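Local coordinates for protein MJ1225 (Methanocaldococcus jannaschii, PDB 3KH5) that is a four-CBS-repeat protein that binds AMP and ADP and is probably an archaeal counterpart of the nucleotide-sensing gamma subunit of AMP-activated protein kinase, at residues L182-V185 with L190-I193. Residues are numbered along the deposited sequence; the frame is centred on the assembly and turned at random.
Sequences LPVV and LVGI
Leu182 O lies 3.6 Å from Ile193 CG1 at one end of a beta hairpin of the third CBS repeat, where strands 181-186 and 189-195 run antiparallel with a classic bulge. Ile193 CG1 stands anti to its own backbone N (chi1 -165°), which carries that branch alongside the Leu182 carbonyl. The two residues touch different nucleotides: ADP lies against Leu182, which also packs on helix 167-177, and AMP against Ile193. Pro183, also in contact with ADP, forms an antiparallel non-hydrogen-bonded pair with Ile193; its CB meets Leu190 CD1 at 3.7 Å, and strand 266-271 packs against both, Ile269 on Pro183 and Ile266 on Leu190. Val184 carries the polar pairing. Its N donates to Gly192 O over 2.8 Å, arriving from well above the carbonyl plane, while its O takes a nearly straight bond (174°) from Val191 N and a weak one from Gly192 N. Two residues thus face one, which defines the bulge and moves the register by one before Val185 pairs with Leu190. The Val184 and Val191 side chains cross at about a right angle, CG1 of Val184 sitting 4.0 Å from CG2 of Val191, and that same Val191 CG2 approaches Val184 O to 3.3 Å.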
ATOM      1  N   LEU A 182      -1.704  -8.293   5.338  1.00 32.31           N
ATOM      2  CA  LEU A 182      -1.744  -9.198   6.472  1.00 32.55           C
ATOM      3  C   LEU A 182      -2.054 -10.609   5.987  1.00 32.76           C
ATOM      4  O   LEU A 182      -3.037 -10.816   5.269  1.00 32.70           O
ATOM      5  CB  LEU A 182      -2.798  -8.746   7.495  1.00 32.51           C
ATOM      6  CG  LEU A 182      -2.691  -7.333   8.090  1.00 32.63           C
ATOM      7  CD1 LEU A 182      -3.859  -7.059   9.029  1.00 32.71           C
ATOM      8  CD2 LEU A 182      -1.365  -7.104   8.815  1.00 32.63           C
ATOM      9  N   PRO A 183      -1.201 -11.579   6.354  1.00 33.09           N
ATOM     10  CA  PRO A 183      -1.584 -12.970   6.131  1.00 33.58           C
ATOM     11  C   PRO A 183      -2.797 -13.313   6.997  1.00 34.35           C
ATOM     12  O   PRO A 183      -2.907 -12.812   8.124  1.00 34.25           O
ATOM     13  CB  PRO A 183      -0.353 -13.756   6.603  1.00 33.48           C
ATOM     14  CG  PRO A 183       0.777 -12.776   6.581  1.00 32.95           C
ATOM     15  CD  PRO A 183       0.160 -11.456   6.908  1.00 33.05           C
ATOM     16  N   VAL A 184      -3.714 -14.119   6.468  1.00 35.51           N
ATOM     17  CA  VAL A 184      -4.854 -14.577   7.258  1.00 36.80           C
ATOM     18  C   VAL A 184      -4.526 -15.992   7.726  1.00 38.27           C
ATOM     19  O   VAL A 184      -4.180 -16.860   6.920  1.00 38.34           O
ATOM     20  CB  VAL A 184      -6.192 -14.505   6.476  1.00 36.51           C
ATOM     21  CG1 VAL A 184      -7.370 -14.762   7.400  1.00 36.28           C
ATOM     22  CG2 VAL A 184      -6.349 -13.144   5.788  1.00 36.39           C
ATOM     23  N   VAL A 185      -4.597 -16.199   9.037  1.00 40.17           N
ATOM     24  CA  VAL A 185      -4.124 -17.429   9.666  1.00 42.16           C
ATOM     25  C   VAL A 185      -5.242 -18.012  10.525  1.00 43.58           C
ATOM     26  O   VAL A 185      -5.940 -17.276  11.222  1.00 43.67           O
ATOM     27  CB  VAL A 185      -2.853 -17.157  10.522  1.00 42.07           C
ATOM     28  CG1 VAL A 185      -2.459 -18.380  11.346  1.00 42.17           C
ATOM     29  CG2 VAL A 185      -1.693 -16.731   9.629  1.00 42.26           C
ATOM     30  N   LEU A 190      -1.737 -20.745   7.272  1.00 46.87           N
ATOM     31  CA  LEU A 190      -2.107 -19.708   6.299  1.00 45.36           C
ATOM     32  C   LEU A 190      -3.354 -20.133   5.537  1.00 44.32           C
ATOM     33  O   LEU A 190      -3.393 -21.223   4.963  1.00 44.30           O
ATOM     34  CB  LEU A 190      -0.968 -19.452   5.304  1.00 45.40           C
ATOM     35  CG  LEU A 190      -1.141 -18.317   4.290  1.00 44.98           C
ATOM     36  CD1 LEU A 190      -1.034 -16.953   4.948  1.00 44.46           C
ATOM     37  CD2 LEU A 190      -0.128 -18.439   3.179  1.00 44.82           C
ATOM     38  N   VAL A 191      -4.370 -19.277   5.533  1.00 42.70           N
ATOM     39  CA  VAL A 191      -5.639 -19.613   4.887  1.00 41.17           C
ATOM     40  C   VAL A 191      -6.057 -18.557   3.869  1.00 39.74           C
ATOM     41  O   VAL A 191      -7.044 -18.731   3.149  1.00 39.71           O
ATOM     42  CB  VAL A 191      -6.770 -19.872   5.922  1.00 41.30           C
ATOM     43  CG1 VAL A 191      -6.561 -21.210   6.629  1.00 41.40           C
ATOM     44  CG2 VAL A 191      -6.870 -18.740   6.935  1.00 41.36           C
ATOM     45  N   GLY A 192      -5.286 -17.473   3.812  1.00 38.02           N
ATOM     46  CA  GLY A 192      -5.531 -16.380   2.880  1.00 35.86           C
ATOM     47  C   GLY A 192      -4.609 -15.189   3.079  1.00 34.36           C
ATOM     48  O   GLY A 192      -3.687 -15.226   3.893  1.00 34.25           O
ATOM     49  N   ILE A 193      -4.862 -14.133   2.313  1.00 33.08           N
ATOM     50  CA  ILE A 193      -4.178 -12.853   2.476  1.00 31.77           C
ATOM     51  C   ILE A 193      -5.198 -11.728   2.264  1.00 31.42           C
ATOM     52  O   ILE A 193      -6.132 -11.866   1.469  1.00 31.23           O
ATOM     53  CB  ILE A 193      -2.960 -12.716   1.513  1.00 31.64           C
ATOM     54  CG1 ILE A 193      -2.037 -11.556   1.932  1.00 31.22           C
ATOM     55  CG2 ILE A 193      -3.412 -12.602   0.046  1.00 30.94           C
ATOM     56  CD1 ILE A 193      -0.645 -11.587   1.290  1.00 31.24           C
TER